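Local coordinates for protein lysine/ornithine decarboxylase (Vibrio vulnificus, PDB 2PLJ) that catalyses the pyridoxal-phosphate-dependent decarboxylation of lysine and ornithine to the diamines cadaverine and putrescine, at residues T125-P130 with N146-D151; L168-S173 with I206-L211; I316-D321 with L371-N376; T342-G347 with N376-I381. One frame throughout, in Å; residues are numbered along the deposited sequence.

How the contacts relate
Contacts 1 and 2 lie in the beta/alpha barrel; contacts 3 and 4 lie in the beta-barrel part of the chain. Along the sequence contact 1 closes, then contact 2, then contacts 3 and 4, whose segments alternate. The centres of contacts 1 and 2 are about 9 Å apart. Contact 2 pairs two neighbouring strands. Contact 1 brings the outermost two together and closes the barrel. Strand 147-150 joins them, pairing with 167-171. The centres of contacts 3 and 4 are about 8 Å apart. They share Asn376 and one mixed sheet. The two groups sit on opposite sides of the chain's centre, about 46 to 52 Å apart between centres. Both groups touch the second subunit.

Contact 1. Residues T125-P130 with N146-D151; sequences TIHTHP and NVFVVD
His127 and Val147 meet where the two end strands of the parallel sheet come together and close the beta/alpha barrel. One direct hydrogen bond joins the two segments: His127 N donates to Val147 O at 2.9 Å, with an N-H...O angle of 157°. Strands 125-127 and 147-150 run at 28° to each other. They are joined by a beta-alpha-beta crossover through helix 134-143.

His127 has its CG anti to the backbone N (chi1 -170°), and this sets its ring against Phe148. The two rings are oblique, with centroids 5.3 Å apart, and Phe148 CE1 lies over one face of the imidazole. Val147 packs on Ile126, with CG1 of Val147 3.8 Å from Ile126 CG2. Val149 CG2 comes within 3.6 Å of Thr128 CA, while its CG1 lies beside the Pro130 ring.

Where the backbones separate, a water accepts a hydrogen bond from the N-H of Val149 and donates to His129 O, and weakly to His127 O. Farther out, Ala140 of helix 134-143 touches both His127 and Phe148. Thr128 OG1 is hydrogen-bonded to Asp105 OD1, and the nearest side-chain atom of Thr128 is about 5 Å from the bound pyridoxal phosphate-putrescine adduct. Lys132 NZ hydrogen-bonds to Val149 O and His129 O. At the far end, Asp151 OD2 is hydrogen-bonded to Gly188 N. A water there accepts a hydrogen bond from Asp151 N and donates to Asp151 OD1 and, at 2.7 Å, to Pro130 O.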
loop_
_atom_site.group_PDB
_atom_site.type_symbol
_atom_site.label_atom_id
_atom_site.label_comp_id
_atom_site.label_asym_id
_atom_site.label_seq_id
_atom_site.Cartn_x
_atom_site.Cartn_y
_atom_site.Cartn_z
ATOM N N THR A 125 21.317 -13.046 -14.340
ATOM C CA THR A 125 20.523 -11.868 -13.981
ATOM C C THR A 125 20.673 -10.743 -14.989
ATOM O O THR A 125 21.710 -10.597 -15.675
ATOM C CB THR A 125 20.834 -11.339 -12.548
ATOM O OG1 THR A 125 22.097 -10.657 -12.524
ATOM C CG2 THR A 125 20.810 -12.486 -11.485
ATOM N N ILE A 126 19.599 -9.971 -15.086
ATOM C CA ILE A 126 19.622 -8.703 -15.806
ATOM C C ILE A 126 18.963 -7.651 -14.900
ATOM O O ILE A 126 18.065 -7.978 -14.095
ATOM C CB ILE A 126 18.889 -8.749 -17.184
ATOM C CG1 ILE A 126 17.410 -9.138 -17.040
ATOM C CG2 ILE A 126 19.615 -9.709 -18.160
ATOM C CD1 ILE A 126 16.631 -9.125 -18.386
ATOM N N HIS A 127 19.390 -6.397 -15.025
ATOM C CA HIS A 127 18.799 -5.313 -14.217
ATOM C C HIS A 127 17.983 -4.461 -15.191
ATOM O O HIS A 127 18.496 -4.040 -16.221
ATOM C CB HIS A 127 19.928 -4.513 -13.541
ATOM C CG HIS A 127 19.447 -3.551 -12.508
ATOM N ND1 HIS A 127 18.684 -2.435 -12.819
ATOM C CD2 HIS A 127 19.666 -3.508 -11.173
ATOM C CE1 HIS A 127 18.430 -1.771 -11.703
ATOM N NE2 HIS A 127 19.055 -2.374 -10.704
ATOM N N THR A 128 16.697 -4.314 -14.941
ATOM C CA THR A 128 15.857 -3.697 -15.974
ATOM C C THR A 128 15.199 -2.397 -15.568
ATOM O O THR A 128 14.317 -1.909 -16.277
ATOM C CB THR A 128 14.813 -4.681 -16.461
ATOM O OG1 THR A 128 14.037 -5.090 -15.344
ATOM C CG2 THR A 128 15.497 -5.886 -17.207
ATOM N N HIS A 129 15.650 -1.799 -14.470
ATOM C CA HIS A 129 15.007 -0.541 -14.101
ATOM C C HIS A 129 15.551 0.523 -15.047
ATOM O O HIS A 129 16.772 0.702 -15.099
ATOM C CB HIS A 129 15.284 -0.145 -12.662
ATOM C CG HIS A 129 14.402 0.976 -12.225
ATOM N ND1 HIS A 129 13.629 0.937 -11.083
ATOM C CD2 HIS A 129 14.104 2.147 -12.844
ATOM C CE1 HIS A 129 12.934 2.061 -10.995
ATOM N NE2 HIS A 129 13.201 2.807 -12.051
ATOM N N PRO A 130 14.675 1.191 -15.835
ATOM C CA PRO A 130 15.235 2.167 -16.792
ATOM C C PRO A 130 15.833 3.420 -16.184
ATOM O O PRO A 130 16.601 4.106 -16.871
ATOM C CB PRO A 130 14.027 2.546 -17.694
ATOM C CG PRO A 130 13.003 1.427 -17.472
ATOM C CD PRO A 130 13.216 1.059 -15.986
ATOM N N ASN A 146 25.671 -7.115 -14.989
ATOM C CA ASN A 146 26.263 -6.131 -15.907
ATOM C C ASN A 146 25.396 -5.775 -17.121
ATOM O O ASN A 146 25.874 -5.140 -18.077
ATOM C CB ASN A 146 27.659 -6.592 -16.352
ATOM C CG ASN A 146 27.649 -7.972 -16.995
ATOM O OD1 ASN A 146 26.649 -8.405 -17.558
ATOM N ND2 ASN A 146 28.782 -8.675 -16.910
ATOM N N VAL A 147 24.131 -6.218 -17.097
ATOM C CA VAL A 147 23.175 -5.881 -18.143
ATOM C C VAL A 147 22.171 -4.888 -17.531
ATOM O O VAL A 147 21.563 -5.172 -16.469
ATOM C CB VAL A 147 22.393 -7.123 -18.669
ATOM C CG1 VAL A 147 21.355 -6.710 -19.768
ATOM C CG2 VAL A 147 23.353 -8.186 -19.244
ATOM N N PHE A 148 21.999 -3.741 -18.195
ATOM C CA PHE A 148 21.114 -2.673 -17.698
ATOM C C PHE A 148 20.269 -2.175 -18.858
ATOM O O PHE A 148 20.590 -2.451 -20.023
ATOM C CB PHE A 148 21.908 -1.500 -17.129
ATOM C CG PHE A 148 22.711 -1.864 -15.909
ATOM C CD1 PHE A 148 22.123 -1.790 -14.630
ATOM C CD2 PHE A 148 24.031 -2.311 -16.038
ATOM C CE1 PHE A 148 22.828 -2.160 -13.490
ATOM C CE2 PHE A 148 24.765 -2.666 -14.911
ATOM C CZ PHE A 148 24.173 -2.608 -13.630
ATOM N N VAL A 149 19.222 -1.421 -18.527
ATOM C CA VAL A 149 18.323 -0.879 -19.544
ATOM C C VAL A 149 18.466 0.636 -19.579
ATOM O O VAL A 149 18.592 1.285 -18.513
ATOM C CB VAL A 149 16.833 -1.241 -19.197
ATOM C CG1 VAL A 149 15.828 -0.330 -19.977
ATOM C CG2 VAL A 149 16.550 -2.747 -19.400
ATOM N N VAL A 150 18.416 1.206 -20.781
ATOM C CA VAL A 150 18.269 2.651 -20.943
ATOM C C VAL A 150 17.147 2.941 -21.917
ATOM O O VAL A 150 16.894 2.145 -22.821
ATOM C CB VAL A 150 19.580 3.338 -21.389
ATOM C CG1 VAL A 150 20.672 3.109 -20.336
ATOM C CG2 VAL A 150 20.027 2.858 -22.783
ATOM N N ASP A 151 16.483 4.074 -21.729
ATOM C CA ASP A 151 15.499 4.538 -22.717
ATOM C C ASP A 151 15.651 6.021 -23.066
ATOM O O ASP A 151 14.770 6.625 -23.711
ATOM C CB ASP A 151 14.080 4.185 -22.250
ATOM C CG ASP A 151 13.560 5.097 -21.121
ATOM O OD1 ASP A 151 14.263 6.060 -20.702
ATOM O OD2 ASP A 151 12.423 4.830 -20.671
HETATM O O HOH W 1 24.454 -10.073 -15.577
HETATM O O HOH W 2 18.719 -1.116 -15.733
HETATM O O HOH W 3 16.473 5.310 -19.285
#

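Contact 2. Residues L168-S173 with I206-L211; sequences LLVRLS and IRIKGL
Leu168 and Ile208 open a parallel strand pair of the beta/alpha barrel, and a beta bulge follows at once. The register slips by one residue between Leu168-Ile208 and Leu169-Gly210. Leu168 O accepts hydrogen bonds from Lys209 N at 2.7 Å and, weakly, from Gly210 N at 3.3 Å.

The face carrying Leu168, Val170, Ile208 and Leu211 interlocks. Ile208 fits into the notch between Leu168 and Val170. Its CD1 is 4.0 Å from Leu168 CB and its CG2 is 4.1 Å from Val170 CG2. Farther along, Leu211 CD2 fills the next hollow, between Val170 CB and Leu172 CD1. Leu168 CD1 presses on Ile206 CG2 at 3.4 Å, a tight fit. Helix 191-203 covers this face through Ile197 and Ile198 on Val170 and Ala201 on Ile208.

On the other face Gly210 makes a shallow place in the strand. Leu169 CD2 lies over it, 3.8 Å from Gly210 N. Beyond Val170, Arg171 touches the bound cofactor adduct. Lys209 sends its chain away from the strand pair to a salt bridge with Glu167, which also forms a salt bridge with Arg207 through NE. Past the bulge the pairing is regular again: Val170 N donates to Gly210 O at 2.9 Å.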
loop_
_atom_site.group_PDB
_atom_site.type_symbol
_atom_site.label_atom_id
_atom_site.label_comp_id
_atom_site.label_asym_id
_atom_site.label_seq_id
_atom_site.Cartn_x
_atom_site.Cartn_y
_atom_site.Cartn_z
ATOM N N LEU A 168 24.110 -2.823 -22.597
ATOM C CA LEU A 168 22.797 -2.199 -22.363
ATOM C C LEU A 168 21.706 -2.720 -23.307
ATOM O O LEU A 168 21.949 -2.957 -24.508
ATOM C CB LEU A 168 22.925 -0.677 -22.562
ATOM C CG LEU A 168 23.989 0.036 -21.706
ATOM C CD1 LEU A 168 23.974 1.506 -22.031
ATOM C CD2 LEU A 168 23.707 -0.225 -20.217
ATOM N N LEU A 169 20.498 -2.857 -22.764
ATOM C CA LEU A 169 19.295 -3.062 -23.568
ATOM C C LEU A 169 18.619 -1.707 -23.714
ATOM O O LEU A 169 18.438 -0.988 -22.709
ATOM C CB LEU A 169 18.331 -4.049 -22.884
ATOM C CG LEU A 169 18.826 -5.499 -22.785
ATOM C CD1 LEU A 169 17.964 -6.303 -21.770
ATOM C CD2 LEU A 169 18.850 -6.166 -24.157
ATOM N N VAL A 170 18.222 -1.365 -24.941
ATOM C CA VAL A 170 17.521 -0.103 -25.186
ATOM C C VAL A 170 16.034 -0.409 -25.226
ATOM O O VAL A 170 15.600 -1.221 -26.037
ATOM C CB VAL A 170 17.951 0.576 -26.526
ATOM C CG1 VAL A 170 17.204 1.895 -26.664
ATOM C CG2 VAL A 170 19.469 0.803 -26.527
ATOM N N ARG A 171 15.272 0.206 -24.318
ATOM C CA ARG A 171 13.872 -0.129 -24.162
ATOM C C ARG A 171 13.042 0.806 -25.041
ATOM O O ARG A 171 13.177 2.036 -24.936
ATOM C CB ARG A 171 13.423 0.010 -22.701
ATOM C CG ARG A 171 11.911 -0.255 -22.556
ATOM C CD ARG A 171 11.553 -0.451 -21.100
ATOM N NE ARG A 171 10.107 -0.468 -20.913
ATOM C CZ ARG A 171 9.492 -0.620 -19.730
ATOM N NH1 ARG A 171 10.181 -0.854 -18.612
ATOM N NH2 ARG A 171 8.154 -0.555 -19.668
ATOM N N LEU A 172 12.216 0.207 -25.886
ATOM C CA LEU A 172 11.299 0.950 -26.774
ATOM C C LEU A 172 9.880 0.921 -26.220
ATOM O O LEU A 172 9.494 -0.025 -25.525
ATOM C CB LEU A 172 11.299 0.354 -28.189
ATOM C CG LEU A 172 12.480 0.689 -29.105
ATOM C CD1 LEU A 172 13.753 0.043 -28.598
ATOM C CD2 LEU A 172 12.236 0.302 -30.561
ATOM N N SER A 173 9.113 1.959 -26.542
ATOM C CA SER A 173 7.659 1.909 -26.385
ATOM C C SER A 173 6.994 2.308 -27.706
ATOM O O SER A 173 7.578 3.024 -28.522
ATOM C CB SER A 173 7.193 2.784 -25.214
ATOM O OG SER A 173 7.226 4.158 -25.551
ATOM N N ILE A 206 30.136 2.563 -25.579
ATOM C CA ILE A 206 29.266 1.822 -24.637
ATOM C C ILE A 206 28.583 0.728 -25.438
ATOM O O ILE A 206 27.972 1.013 -26.463
ATOM C CB ILE A 206 28.214 2.734 -23.953
ATOM C CG1 ILE A 206 28.913 3.828 -23.123
ATOM C CG2 ILE A 206 27.175 1.868 -23.140
ATOM C CD1 ILE A 206 27.970 4.981 -22.680
ATOM N N ARG A 207 28.717 -0.520 -24.979
ATOM C CA ARG A 207 28.168 -1.677 -25.683
ATOM C C ARG A 207 26.646 -1.734 -25.568
ATOM O O ARG A 207 26.093 -1.607 -24.467
ATOM C CB ARG A 207 28.770 -2.970 -25.124
ATOM C CG ARG A 207 28.105 -4.252 -25.660
ATOM C CD ARG A 207 28.863 -5.534 -25.289
ATOM N NE ARG A 207 28.013 -6.712 -25.493
ATOM C CZ ARG A 207 27.793 -7.284 -26.679
ATOM N NH1 ARG A 207 28.379 -6.803 -27.775
ATOM N NH2 ARG A 207 26.989 -8.340 -26.770
ATOM N N ILE A 208 25.996 -1.946 -26.707
ATOM C CA ILE A 208 24.552 -2.207 -26.726
ATOM C C ILE A 208 24.335 -3.711 -26.943
ATOM O O ILE A 208 24.741 -4.265 -27.991
ATOM C CB ILE A 208 23.824 -1.376 -27.823
ATOM C CG1 ILE A 208 24.024 0.149 -27.621
ATOM C CG2 ILE A 208 22.331 -1.761 -27.878
ATOM C CD1 ILE A 208 23.621 0.690 -26.244
ATOM N N LYS A 209 23.709 -4.353 -25.958
ATOM C CA LYS A 209 23.350 -5.774 -26.000
ATOM C C LYS A 209 22.178 -5.988 -26.965
ATOM O O LYS A 209 22.158 -6.950 -27.717
ATOM C CB LYS A 209 22.956 -6.267 -24.607
ATOM C CG LYS A 209 22.743 -7.772 -24.546
ATOM C CD LYS A 209 22.414 -8.244 -23.131
ATOM C CE LYS A 209 22.259 -9.771 -23.086
ATOM N NZ LYS A 209 23.601 -10.432 -23.196
ATOM N N GLY A 210 21.217 -5.069 -26.970
ATOM C CA GLY A 210 20.063 -5.248 -27.842
ATOM C C GLY A 210 18.917 -4.334 -27.450
ATOM O O GLY A 210 19.149 -3.240 -26.915
ATOM N N LEU A 211 17.695 -4.806 -27.718
ATOM C CA LEU A 211 16.466 -4.036 -27.497
ATOM C C LEU A 211 15.544 -4.751 -26.515
ATOM O O LEU A 211 15.596 -5.979 -26.372
ATOM C CB LEU A 211 15.703 -3.829 -28.811
ATOM C CG LEU A 211 16.466 -3.222 -29.994
ATOM C CD1 LEU A 211 15.525 -3.082 -31.223
ATOM C CD2 LEU A 211 17.026 -1.876 -29.617
#

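Contact 3. Residues I316-D321 with L371-N376; sequences IWYYLD and LPKLNN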
loop_
_atom_site.group_PDB
_atom_site.type_symbol
_atom_site.label_atom_id
_atom_site.label_comp_id
_atom_site.label_asym_id
_atom_site.label_seq_id
_atom_site.Cartn_x
_atom_site.Cartn_y
_atom_site.Cartn_z
ATOM N N ILE A 316 -25.129 -8.379 5.455
ATOM C CA ILE A 316 -24.259 -8.792 6.545
ATOM C C ILE A 316 -22.836 -8.383 6.188
ATOM O O ILE A 316 -22.277 -8.862 5.179
ATOM C CB ILE A 316 -24.269 -10.319 6.847
ATOM C CG1 ILE A 316 -25.690 -10.844 7.122
ATOM C CG2 ILE A 316 -23.332 -10.638 8.049
ATOM C CD1 ILE A 316 -25.716 -12.348 7.486
ATOM N N TRP A 317 -22.276 -7.494 6.999
ATOM C CA TRP A 317 -20.849 -7.131 6.875
ATOM C C TRP A 317 -19.984 -8.080 7.708
ATOM O O TRP A 317 -20.211 -8.229 8.908
ATOM C CB TRP A 317 -20.621 -5.707 7.369
ATOM C CG TRP A 317 -21.065 -4.643 6.420
ATOM C CD1 TRP A 317 -22.347 -4.408 5.961
ATOM C CD2 TRP A 317 -20.230 -3.658 5.803
ATOM N NE1 TRP A 317 -22.355 -3.324 5.103
ATOM C CE2 TRP A 317 -21.065 -2.856 4.982
ATOM C CE3 TRP A 317 -18.859 -3.386 5.850
ATOM C CZ2 TRP A 317 -20.564 -1.776 4.227
ATOM C CZ3 TRP A 317 -18.358 -2.311 5.104
ATOM C CH2 TRP A 317 -19.208 -1.531 4.293
ATOM N N TYR A 318 -19.013 -8.721 7.055
ATOM C CA TYR A 318 -17.954 -9.461 7.739
ATOM C C TYR A 318 -16.657 -8.642 7.732
ATOM O O TYR A 318 -16.246 -8.147 6.682
ATOM C CB TYR A 318 -17.702 -10.815 7.065
ATOM C CG TYR A 318 -18.937 -11.699 7.040
ATOM C CD1 TYR A 318 -19.446 -12.236 8.227
ATOM C CD2 TYR A 318 -19.607 -11.978 5.836
ATOM C CE1 TYR A 318 -20.576 -13.058 8.238
ATOM C CE2 TYR A 318 -20.762 -12.794 5.827
ATOM C CZ TYR A 318 -21.229 -13.335 7.037
ATOM O OH TYR A 318 -22.358 -14.126 7.064
ATOM N N TYR A 319 -16.015 -8.531 8.889
ATOM C CA TYR A 319 -14.802 -7.742 9.031
ATOM C C TYR A 319 -13.674 -8.759 9.166
ATOM O O TYR A 319 -13.594 -9.466 10.172
ATOM C CB TYR A 319 -14.886 -6.839 10.250
ATOM C CG TYR A 319 -16.064 -5.896 10.195
ATOM C CD1 TYR A 319 -15.943 -4.612 9.659
ATOM C CD2 TYR A 319 -17.335 -6.292 10.665
ATOM C CE1 TYR A 319 -17.038 -3.740 9.598
ATOM C CE2 TYR A 319 -18.424 -5.447 10.595
ATOM C CZ TYR A 319 -18.296 -4.171 10.061
ATOM O OH TYR A 319 -19.410 -3.361 10.031
ATOM N N LEU A 320 -12.836 -8.836 8.131
ATOM C CA LEU A 320 -11.767 -9.840 8.078
ATOM C C LEU A 320 -10.456 -9.338 8.664
ATOM O O LEU A 320 -10.286 -8.123 8.839
ATOM C CB LEU A 320 -11.536 -10.300 6.616
ATOM C CG LEU A 320 -12.792 -10.726 5.836
ATOM C CD1 LEU A 320 -12.428 -11.160 4.430
ATOM C CD2 LEU A 320 -13.579 -11.840 6.546
ATOM N N ASP A 321 -9.524 -10.262 8.913
ATOM C CA ASP A 321 -8.182 -9.913 9.398
ATOM C C ASP A 321 -7.156 -9.624 8.276
ATOM O O ASP A 321 -5.951 -9.516 8.536
ATOM C CB ASP A 321 -7.644 -10.979 10.386
ATOM C CG ASP A 321 -7.703 -12.391 9.829
ATOM O OD1 ASP A 321 -7.895 -12.547 8.611
ATOM O OD2 ASP A 321 -7.566 -13.364 10.635
ATOM N N LEU A 371 -22.912 -15.073 0.212
ATOM C CA LEU A 371 -22.199 -16.020 1.056
ATOM C C LEU A 371 -23.139 -16.708 2.023
ATOM O O LEU A 371 -24.137 -16.117 2.465
ATOM C CB LEU A 371 -21.100 -15.318 1.866
ATOM C CG LEU A 371 -19.955 -14.554 1.191
ATOM C CD1 LEU A 371 -19.135 -13.886 2.279
ATOM C CD2 LEU A 371 -19.031 -15.470 0.341
ATOM N N PRO A 372 -22.813 -17.960 2.383
ATOM C CA PRO A 372 -23.535 -18.568 3.485
ATOM C C PRO A 372 -23.273 -17.777 4.779
ATOM O O PRO A 372 -22.297 -17.004 4.857
ATOM C CB PRO A 372 -22.945 -19.985 3.564
ATOM C CG PRO A 372 -21.672 -19.928 2.859
ATOM C CD PRO A 372 -21.761 -18.842 1.835
ATOM N N LYS A 373 -24.152 -17.934 5.762
ATOM C CA LYS A 373 -23.938 -17.315 7.066
ATOM C C LYS A 373 -22.636 -17.831 7.695
ATOM O O LYS A 373 -22.445 -19.041 7.835
ATOM C CB LYS A 373 -25.132 -17.560 8.005
ATOM C CG LYS A 373 -24.970 -16.991 9.413
ATOM C CD LYS A 373 -24.760 -15.468 9.408
ATOM C CE LYS A 373 -24.765 -14.875 10.823
ATOM N NZ LYS A 373 -23.674 -15.344 11.744
ATOM N N LEU A 374 -21.755 -16.897 8.040
ATOM C CA LEU A 374 -20.485 -17.217 8.690
ATOM C C LEU A 374 -20.482 -16.815 10.157
ATOM O O LEU A 374 -21.079 -15.799 10.529
ATOM C CB LEU A 374 -19.350 -16.474 7.993
ATOM C CG LEU A 374 -19.219 -16.701 6.484
ATOM C CD1 LEU A 374 -18.077 -15.831 5.987
ATOM C CD2 LEU A 374 -19.005 -18.184 6.177
ATOM N N ASN A 375 -19.807 -17.616 10.976
ATOM C CA ASN A 375 -19.511 -17.270 12.363
ATOM C C ASN A 375 -18.156 -16.562 12.469
ATOM O O ASN A 375 -17.274 -16.745 11.605
ATOM C CB ASN A 375 -19.442 -18.541 13.205
ATOM C CG ASN A 375 -20.757 -19.299 13.238
ATOM O OD1 ASN A 375 -20.774 -20.518 13.103
ATOM N ND2 ASN A 375 -21.853 -18.586 13.425
ATOM N N ASN A 376 -17.960 -15.798 13.543
ATOM C CA ASN A 376 -16.624 -15.264 13.801
ATOM C C ASN A 376 -15.648 -16.426 13.848
ATOM O O ASN A 376 -15.971 -17.510 14.394
ATOM C CB ASN A 376 -16.557 -14.469 15.110
ATOM C CG ASN A 376 -17.448 -13.228 15.095
ATOM O OD1 ASN A 376 -17.913 -12.778 14.033
ATOM N ND2 ASN A 376 -17.695 -12.674 16.280
HETATM O O HOH W 4 -23.564 -14.266 4.841
#
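Tyr318 lays its ring against Leu374 and has by far the most surface buried here. Leu374 CD1 sits over the centre of one face, 4.0 Å from the ring centroid and 9° off the normal. This is a CH-pi contact. Ile316, of the same strand as Tyr318, puts its CG2 against the opposite face, offset toward the rim. Leu371 CD1 approaches obliquely, 4.1 Å from Tyr318 CE2.

The Tyr318 hydroxyl is fixed as well. It accepts the backbone N-H of Leu374, with N and OH 3.0 Å apart and a nearly straight angle of 168°. Leu374 grips the tyrosine twice, by its amide and by its side chain. Its CB also rests 3.6 Å from Tyr318 CE1. A water in the plane of the ring, at its edge, links the hydroxyl to Leu371 O.

The contact belongs to the mixed sheet of the beta-barrel part of the chain. Strands 315-320 and 369-372 are not direct neighbours in it; strand 349-355 pairs with both, so side chains span the gap.

Lys373 closes the exposed side. Its aliphatic chain crosses Ile316 at about a right angle, with Lys373 CD 3.8 Å from Ile316 CD1. Bends at chi2 (59°) and chi4 bring the amine back to its neighbour. Lys373 NZ donates to Leu374 O at 2.9 Å, from above the carbonyl plane, and is also hydrogen-bonded to Gln309 OE1.

Contact 4. Residues T342-G347 with N376-I381; sequences TIKQGG and NGDLVI
Asp378 and Lys344 form a salt bridge. Asp378 OD2 meets Lys344 NZ at 2.6 Å, through the lone pair on the side of the other carboxylate oxygen. The two side chains cross at about a right angle. Off-staggered torsions at chi2 (-138°) and chi4 (138°) turn the Lys344 chain so that NZ reaches OD2. The same OD2 also accepts a hydrogen bond from Asn375 N. This second bond fixes the acid from its own side of the turn.

Leu379 comes next. Its side chain lies alongside Ile343, pointing the same way, and Leu379 CD1 and Ile343 CD1 are in tight contact at 3.5 Å. A water accepts a hydrogen bond from Lys344 N and donates to Leu379 O at 2.7 Å.

Val380 pairs with Thr342 as an antiparallel non-hydrogen-bonded pair, with Val380 CG2 4.2 Å from Thr342 CG2. Thr342 OG1 itself donates to Lys344 O at 2.7 Å, in the carbonyl plane, tying the turn back on itself.

Ile381 ends the walk, its CG1 loosely near Ile343 CG1. In the mixed sheet of the beta-barrel part, strand 379-382 lies between strands 340-342 and 300-312, antiparallel to both. Helix 40-53 packs on Ile343 and Leu379 through Ile43, Ile46 and Val50.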
loop_
_atom_site.group_PDB
_atom_site.type_symbol
_atom_site.label_atom_id
_atom_site.label_comp_id
_atom_site.label_asym_id
_atom_site.label_seq_id
_atom_site.Cartn_x
_atom_site.Cartn_y
_atom_site.Cartn_z
ATOM N N THR A 342 -15.495 -19.642 0.499
ATOM C CA THR A 342 -15.492 -19.916 1.928
ATOM C C THR A 342 -15.416 -21.418 2.085
ATOM O O THR A 342 -15.796 -22.157 1.171
ATOM C CB THR A 342 -16.790 -19.383 2.593
ATOM O OG1 THR A 342 -17.930 -19.893 1.885
ATOM C CG2 THR A 342 -16.800 -17.866 2.545
ATOM N N ILE A 343 -14.896 -21.872 3.221
ATOM C CA ILE A 343 -14.914 -23.308 3.518
ATOM C C ILE A 343 -16.360 -23.732 3.720
ATOM O O ILE A 343 -16.800 -24.720 3.120
ATOM C CB ILE A 343 -13.993 -23.684 4.702
ATOM C CG1 ILE A 343 -12.519 -23.482 4.299
ATOM C CG2 ILE A 343 -14.249 -25.154 5.164
ATOM C CD1 ILE A 343 -11.546 -23.522 5.461
ATOM N N LYS A 344 -17.095 -22.948 4.511
ATOM C CA LYS A 344 -18.537 -23.177 4.724
ATOM C C LYS A 344 -19.296 -23.098 3.408
ATOM O O LYS A 344 -19.162 -22.123 2.663
ATOM C CB LYS A 344 -19.108 -22.160 5.704
ATOM C CG LYS A 344 -18.678 -22.405 7.128
ATOM C CD LYS A 344 -19.828 -22.221 8.099
ATOM C CE LYS A 344 -19.392 -22.662 9.479
ATOM N NZ LYS A 344 -19.878 -21.722 10.520
ATOM N N GLN A 345 -20.067 -24.144 3.122
ATOM C CA GLN A 345 -20.829 -24.241 1.876
ATOM C C GLN A 345 -22.225 -24.797 2.156
ATOM O O GLN A 345 -22.423 -25.539 3.119
ATOM C CB GLN A 345 -20.096 -25.139 0.869
ATOM C CG GLN A 345 -18.794 -24.548 0.302
ATOM C CD GLN A 345 -19.044 -23.412 -0.680
ATOM O OE1 GLN A 345 -19.934 -23.504 -1.536
ATOM N NE2 GLN A 345 -18.259 -22.337 -0.568
ATOM N N GLY A 346 -23.189 -24.422 1.323
ATOM C CA GLY A 346 -24.550 -24.951 1.440
ATOM C C GLY A 346 -25.467 -24.136 2.337
ATOM O O GLY A 346 -25.023 -23.319 3.147
ATOM N N GLY A 347 -26.766 -24.358 2.193
ATOM C CA GLY A 347 -27.745 -23.537 2.897
ATOM C C GLY A 347 -27.943 -22.177 2.241
ATOM O O GLY A 347 -27.511 -21.940 1.118
ATOM N N ASN A 376 -17.960 -15.798 13.543
ATOM C CA ASN A 376 -16.624 -15.264 13.801
ATOM C C ASN A 376 -15.648 -16.426 13.848
ATOM O O ASN A 376 -15.971 -17.510 14.394
ATOM C CB ASN A 376 -16.557 -14.469 15.110
ATOM C CG ASN A 376 -17.448 -13.228 15.095
ATOM O OD1 ASN A 376 -17.913 -12.778 14.033
ATOM N ND2 ASN A 376 -17.695 -12.674 16.280
ATOM N N GLY A 377 -14.474 -16.186 13.272
ATOM C CA GLY A 377 -13.435 -17.200 13.108
ATOM C C GLY A 377 -13.526 -18.024 11.830
ATOM O O GLY A 377 -12.552 -18.713 11.477
ATOM N N ASP A 378 -14.662 -17.978 11.126
ATOM C CA ASP A 378 -14.771 -18.695 9.834
ATOM C C ASP A 378 -13.833 -18.113 8.769
ATOM O O ASP A 378 -13.472 -16.938 8.825
ATOM C CB ASP A 378 -16.200 -18.724 9.295
ATOM C CG ASP A 378 -17.065 -19.809 9.968
ATOM O OD1 ASP A 378 -16.486 -20.754 10.567
ATOM O OD2 ASP A 378 -18.309 -19.720 9.878
ATOM N N LEU A 379 -13.487 -18.943 7.788
ATOM C CA LEU A 379 -12.440 -18.589 6.798
ATOM C C LEU A 379 -12.956 -18.163 5.426
ATOM O O LEU A 379 -13.921 -18.742 4.882
ATOM C CB LEU A 379 -11.459 -19.742 6.647
ATOM C CG LEU A 379 -10.852 -20.294 7.938
ATOM C CD1 LEU A 379 -9.836 -21.391 7.627
ATOM C CD2 LEU A 379 -10.231 -19.174 8.773
ATOM N N VAL A 380 -12.245 -17.177 4.866
ATOM C CA VAL A 380 -12.485 -16.654 3.533
ATOM C C VAL A 380 -11.189 -16.863 2.756
ATOM O O VAL A 380 -10.111 -16.488 3.229
ATOM C CB VAL A 380 -12.875 -15.167 3.564
ATOM C CG1 VAL A 380 -12.958 -14.593 2.143
ATOM C CG2 VAL A 380 -14.211 -15.004 4.305
ATOM N N ILE A 381 -11.316 -17.466 1.580
ATOM C CA ILE A 381 -10.155 -17.949 0.813
ATOM C C ILE A 381 -10.112 -17.157 -0.482
ATOM O O ILE A 381 -11.149 -16.986 -1.132
ATOM C CB ILE A 381 -10.311 -19.475 0.486
ATOM C CG1 ILE A 381 -10.649 -20.348 1.728
ATOM C CG2 ILE A 381 -9.121 -20.010 -0.318
ATOM C CD1 ILE A 381 -9.808 -20.081 2.986
HETATM O O HOH W 5 -15.736 -20.564 5.828
#